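Local structure of putative branched-chain amino acid transport system substrate-binding protein (Rhodopseudomonas palustris, 3TX6) at residues A[269-272]-A[273-277]; A[283-286]-A[287-291]. The protein probably binds aromatic acids derived from lignin in the periplasm and delivers them to an ABC transporter for uptake. One frame throughout, in Å; residues are numbered along the deposited sequence.

Contact 1: residues A[269-272]-A[273-277]; sequences TAYE and AKYGP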
loop_
_atom_site.group_PDB
_atom_site.type_symbol
_atom_site.label_atom_id
_atom_site.label_comp_id
_atom_site.label_asym_id
_atom_site.label_seq_id
_atom_site.Cartn_x
_atom_site.Cartn_y
_atom_site.Cartn_z
ATOM N N THR A 269 9.266 -5.140 -15.702
ATOM C CA THR A 269 9.621 -5.931 -16.881
ATOM C C THR A 269 9.015 -7.335 -16.749
ATOM O O THR A 269 8.402 -7.847 -17.672
ATOM C CB THR A 269 11.147 -5.960 -17.086
ATOM O OG1 THR A 269 11.597 -4.621 -17.275
ATOM C CG2 THR A 269 11.491 -6.796 -18.260
ATOM N N ALA A 270 9.168 -7.943 -15.586
ATOM C CA ALA A 270 8.692 -9.309 -15.365
ATOM C C ALA A 270 7.142 -9.360 -15.422
ATOM O O ALA A 270 6.554 -10.189 -16.110
ATOM C CB ALA A 270 9.200 -9.839 -14.042
ATOM N N TYR A 271 6.500 -8.474 -14.665
ATOM C CA TYR A 271 5.054 -8.491 -14.538
ATOM C C TYR A 271 4.412 -8.168 -15.896
ATOM O O TYR A 271 3.453 -8.819 -16.303
ATOM C CB TYR A 271 4.589 -7.480 -13.460
ATOM C CG TYR A 271 3.190 -7.775 -12.952
ATOM C CD1 TYR A 271 2.057 -7.428 -13.723
ATOM C CD2 TYR A 271 2.974 -8.479 -11.790
ATOM C CE1 TYR A 271 0.771 -7.742 -13.301
ATOM C CE2 TYR A 271 1.714 -8.792 -11.380
ATOM C CZ TYR A 271 0.603 -8.458 -12.167
ATOM O OH TYR A 271 -0.674 -8.820 -11.743
ATOM N N GLU A 272 4.939 -7.151 -16.568
ATOM C CA GLU A 272 4.347 -6.719 -17.834
ATOM C C GLU A 272 4.677 -7.681 -18.979
ATOM O O GLU A 272 3.903 -7.773 -19.904
ATOM C CB GLU A 272 4.745 -5.266 -18.123
ATOM C CG GLU A 272 4.218 -4.356 -16.998
ATOM C CD GLU A 272 4.460 -2.881 -17.194
ATOM O OE1 GLU A 272 5.535 -2.516 -17.732
ATOM O OE2 GLU A 272 3.573 -2.074 -16.794
ATOM N N ALA A 273 5.778 -8.422 -18.910
ATOM C CA ALA A 273 6.019 -9.484 -19.897
ATOM C C ALA A 273 4.947 -10.589 -19.816
ATOM O O ALA A 273 4.447 -11.047 -20.847
ATOM C CB ALA A 273 7.420 -10.058 -19.772
ATOM N N LYS A 274 4.511 -10.946 -18.603
ATOM C CA LYS A 274 3.489 -11.987 -18.481
ATOM C C LYS A 274 2.066 -11.423 -18.650
ATOM O O LYS A 274 1.191 -12.072 -19.203
ATOM C CB LYS A 274 3.624 -12.735 -17.167
ATOM C CG LYS A 274 2.646 -13.905 -17.066
ATOM C CD LYS A 274 3.018 -14.872 -15.969
ATOM C CE LYS A 274 1.977 -15.975 -15.839
ATOM N NZ LYS A 274 2.514 -17.096 -14.985
ATOM N N TYR A 275 1.802 -10.247 -18.111
ATOM C CA TYR A 275 0.423 -9.760 -18.010
ATOM C C TYR A 275 0.116 -8.577 -18.945
ATOM O O TYR A 275 -1.018 -8.155 -19.032
ATOM C CB TYR A 275 0.042 -9.485 -16.550
ATOM C CG TYR A 275 0.170 -10.711 -15.670
ATOM C CD1 TYR A 275 -0.711 -11.763 -15.802
ATOM C CD2 TYR A 275 1.203 -10.840 -14.747
ATOM C CE1 TYR A 275 -0.617 -12.893 -15.055
ATOM C CE2 TYR A 275 1.315 -12.007 -13.962
ATOM C CZ TYR A 275 0.392 -13.006 -14.098
ATOM O OH TYR A 275 0.494 -14.154 -13.382
ATOM N N GLY A 276 1.144 -8.077 -19.642
ATOM C CA GLY A 276 0.961 -7.109 -20.702
ATOM C C GLY A 276 1.420 -5.709 -20.350
ATOM O O GLY A 276 1.596 -5.364 -19.177
ATOM N N PRO A 277 1.590 -4.881 -21.368
ATOM C CA PRO A 277 1.989 -3.541 -21.119
ATOM C C PRO A 277 1.092 -2.754 -20.188
ATOM O O PRO A 277 -0.137 -2.905 -20.173
ATOM C CB PRO A 277 2.044 -2.926 -22.508
ATOM C CG PRO A 277 2.347 -4.091 -23.408
ATOM C CD PRO A 277 1.552 -5.207 -22.804
#

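Contact 2: residues A[283-286]-A[287-291]; sequences FAAH and SFDAF. With ENO (3-(4-hydroxy-phenyl)pyruvic acid), chain D.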
loop_
_atom_site.group_PDB
_atom_site.type_symbol
_atom_site.label_atom_id
_atom_site.label_comp_id
_atom_site.label_asym_id
_atom_site.label_seq_id
_atom_site.Cartn_x
_atom_site.Cartn_y
_atom_site.Cartn_z
ATOM N N PHE A 283 0.358 -2.235 -6.082
ATOM C CA PHE A 283 0.097 -3.390 -5.194
ATOM C C PHE A 283 1.062 -4.553 -5.428
ATOM O O PHE A 283 1.651 -5.104 -4.478
ATOM C CB PHE A 283 -1.385 -3.797 -5.349
ATOM C CG PHE A 283 -2.270 -2.595 -5.276
ATOM C CD1 PHE A 283 -2.334 -1.879 -4.115
ATOM C CD2 PHE A 283 -2.970 -2.125 -6.396
ATOM C CE1 PHE A 283 -3.040 -0.699 -4.055
ATOM C CE2 PHE A 283 -3.709 -0.946 -6.330
ATOM C CZ PHE A 283 -3.746 -0.225 -5.145
ATOM N N ALA A 284 1.291 -4.890 -6.708
ATOM C CA ALA A 284 2.293 -5.908 -7.059
ATOM C C ALA A 284 3.641 -5.579 -6.350
ATOM O O ALA A 284 4.368 -6.454 -5.913
ATOM C CB ALA A 284 2.499 -5.973 -8.560
ATOM N N ALA A 285 3.983 -4.290 -6.349
ATOM C CA ALA A 285 5.220 -3.812 -5.813
ATOM C C ALA A 285 5.351 -4.095 -4.327
ATOM O O ALA A 285 6.472 -4.295 -3.854
ATOM C CB ALA A 285 5.371 -2.327 -6.128
ATOM N N HIS A 286 4.258 -4.086 -3.572
ATOM C CA HIS A 286 4.385 -4.322 -2.131
ATOM C C HIS A 286 4.810 -5.734 -1.813
ATOM O O HIS A 286 5.661 -5.912 -0.939
ATOM C CB HIS A 286 3.132 -3.946 -1.358
ATOM C CG HIS A 286 2.739 -2.511 -1.484
ATOM N ND1 HIS A 286 3.628 -1.468 -1.470
ATOM C CD2 HIS A 286 1.474 -1.950 -1.625
ATOM C CE1 HIS A 286 2.931 -0.302 -1.585
ATOM N NE2 HIS A 286 1.631 -0.596 -1.683
ATOM N N SER A 287 4.226 -6.746 -2.463
ATOM C CA SER A 287 4.703 -8.106 -2.235
ATOM C C SER A 287 6.132 -8.314 -2.770
ATOM O O SER A 287 6.976 -8.899 -2.093
ATOM C CB SER A 287 3.739 -9.199 -2.728
ATOM O OG SER A 287 3.536 -9.026 -4.044
ATOM N N PHE A 288 6.429 -7.792 -3.955
ATOM C CA PHE A 288 7.781 -7.839 -4.499
ATOM C C PHE A 288 8.789 -7.227 -3.514
ATOM O O PHE A 288 9.842 -7.803 -3.242
ATOM C CB PHE A 288 7.812 -7.127 -5.846
ATOM C CG PHE A 288 9.133 -7.145 -6.532
ATOM C CD1 PHE A 288 9.476 -8.211 -7.358
ATOM C CD2 PHE A 288 10.011 -6.094 -6.425
ATOM C CE1 PHE A 288 10.656 -8.230 -8.042
ATOM C CE2 PHE A 288 11.203 -6.110 -7.135
ATOM C CZ PHE A 288 11.527 -7.186 -7.920
ATOM N N ASP A 289 8.457 -6.045 -3.003
ATOM C CA ASP A 289 9.370 -5.326 -2.112
ATOM C C ASP A 289 9.531 -6.053 -0.774
ATOM O O ASP A 289 10.592 -6.007 -0.177
ATOM C CB ASP A 289 8.858 -3.928 -1.870
ATOM C CG ASP A 289 9.005 -3.026 -3.073
ATOM O OD1 ASP A 289 9.627 -3.459 -4.067
ATOM O OD2 ASP A 289 8.549 -1.868 -2.987
ATOM N N ALA A 290 8.465 -6.698 -0.288
ATOM C CA ALA A 290 8.573 -7.449 0.948
ATOM C C ALA A 290 9.688 -8.509 0.830
ATOM O O ALA A 290 10.462 -8.759 1.784
ATOM C CB ALA A 290 7.248 -8.084 1.353
ATOM N N PHE A 291 9.805 -9.134 -0.334
ATOM C CA PHE A 291 10.887 -10.089 -0.588
ATOM C C PHE A 291 12.235 -9.424 -0.732
ATOM O O PHE A 291 13.230 -10.025 -0.344
ATOM C CB PHE A 291 10.558 -11.011 -1.756
ATOM C CG PHE A 291 9.569 -12.115 -1.385
ATOM C CD1 PHE A 291 8.197 -11.849 -1.301
ATOM C CD2 PHE A 291 10.017 -13.395 -1.115
ATOM C CE1 PHE A 291 7.317 -12.849 -0.952
ATOM C CE2 PHE A 291 9.131 -14.402 -0.782
ATOM C CZ PHE A 291 7.786 -14.142 -0.714
HETATM O O4 ENO D . -5.254 -0.076 2.765
HETATM C C9 ENO D . -3.395 -0.554 -0.055
HETATM C C8 ENO D . -2.078 -0.357 -0.414
HETATM C C7 ENO D . -1.566 0.936 -0.611
HETATM C C6 ENO D . -2.388 2.013 -0.342
HETATM C C5 ENO D . -3.724 1.831 0.003
HETATM C C4 ENO D . -4.244 0.535 0.167
HETATM O O3 ENO D . -0.226 1.075 -0.948
HETATM C C3 ENO D . -5.700 0.320 0.473
HETATM C C2 ENO D . -6.108 0.095 1.878
HETATM C C1 ENO D . -7.533 -0.045 2.143
HETATM O O2 ENO D . -7.883 -0.290 3.316
HETATM O O1 ENO D . -8.385 0.086 1.214
HETATM O O HOH W 1 6.491 -1.647 -1.165
#

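Contact 1: residues A[269-272]-A[273-277]
Tyr275 N gives its hydrogen to Tyr271 O, 2.8 Å away and in the plane of that carbonyl, in the last turn of helix 261-275, a helix C-terminus closed by a Gly-Pro pair. The final bond of the helix runs from Gly276 N to Glu272 O, also 2.8 Å, but there the donor stands above the plane of its acceptor, the Glu272 carbonyl. Ala273 N reaches Thr269 O at 3.0 Å, and Lys274 N divides weakly between Ala270 O and Tyr271 O. Gly276 then leaves helical geometry with phi 108°, where a CB would jam against the preceding carbonyl oxygen, so glycine suits the place. Pro277 has no N-H to continue the ladder. The turn brings Gly276 O back to within 3.3 Å of Glu272 CA, a CA-H...O contact.

The charged ends look outward from the turn: Glu272 OE2 forms a salt bridge with Arg280, and Lys274 NZ one with Glu32. Between the two tyrosines, one turn apart, the packing is aromatic. With CG swung opposite its own nitrogen (chi1 -161°), Tyr271 lays its ring beside that of Tyr275, the centroids 4.7 Å apart and the planes at 42°, an oblique pair. Tyr275 CD2 rests over one face of the Tyr271 ring, toward its rim and 3.4 Å from CE1 of Tyr271. Tyrosine suits the buried position 271: one ring face takes Tyr275 CD2, while OH still finds a weak bond to Asn29. Over the centre of the Tyr275 ring sits Lys274 CG, 3.7 Å above the plane.

Contact 2: residues A[283-286]-A[287-291]
His286 and Asp289, three residues apart on one helix, share a water: it lies in the plane of the imidazole at ND1, 2.9 Å away, and donates to Asp289 OD2 at 2.8 Å. The other imidazole nitrogen, NE2, is hydrogen-bonded to the phenolic O3 of the bound hydroxyphenylpyruvic acid at 2.6 Å. Histidine suits the place because its two nitrogens serve ligand and water at once. With just the methyl of an alanine here, O3 would probably lose this partner and the water its bond to ND1. Asp289 has its carboxylate beside its own nitrogen (chi1 -72°), folded back over Ala285 O; a carboxylate can accept from several donors, and this one also takes Ser329 OG and Gln330 N. Ser287, small but able to donate, bonds through OG to Glu27 O.

Three successive i to i-4 backbone bonds carry the helix here: Phe288 N to Ala284 O, nearly straight at 170°, Asp289 N to Ala285 O and Ala290 N to His286 O. Through Phe283 and His286, helix 282-304 meets the ligand of this periplasmic binding protein fold with its first turns.

In the packing, Phe283 turns its ring edge to the ligand, CE1 lying 3.8 Å from C8, a flat apolar group beside the ligand's own ring.

Contacts 1 and 2 lie on successive helices, 261-275 and 282-304, with their centres about 15 Å apart and the short connection 276-281 running between the helices. They meet directly where Tyr271 CE2 packs against Ala284 CB at 4.1 Å, the small alanine letting the ring come close to the helix. Helix 21-29 borders both: Pro26 touches Tyr271 as well as Ala284. Contact 1 is at the surface, its centre about 20 Å from the centre of the chain; contact 2 is buried, at about 9 Å, and supplies Phe283 and His286 to the ligand pocket. Gln282, the first residue of helix 282-304, joins Thr79, Arg174 and Ser199 in hydrogen-bonding the ligand.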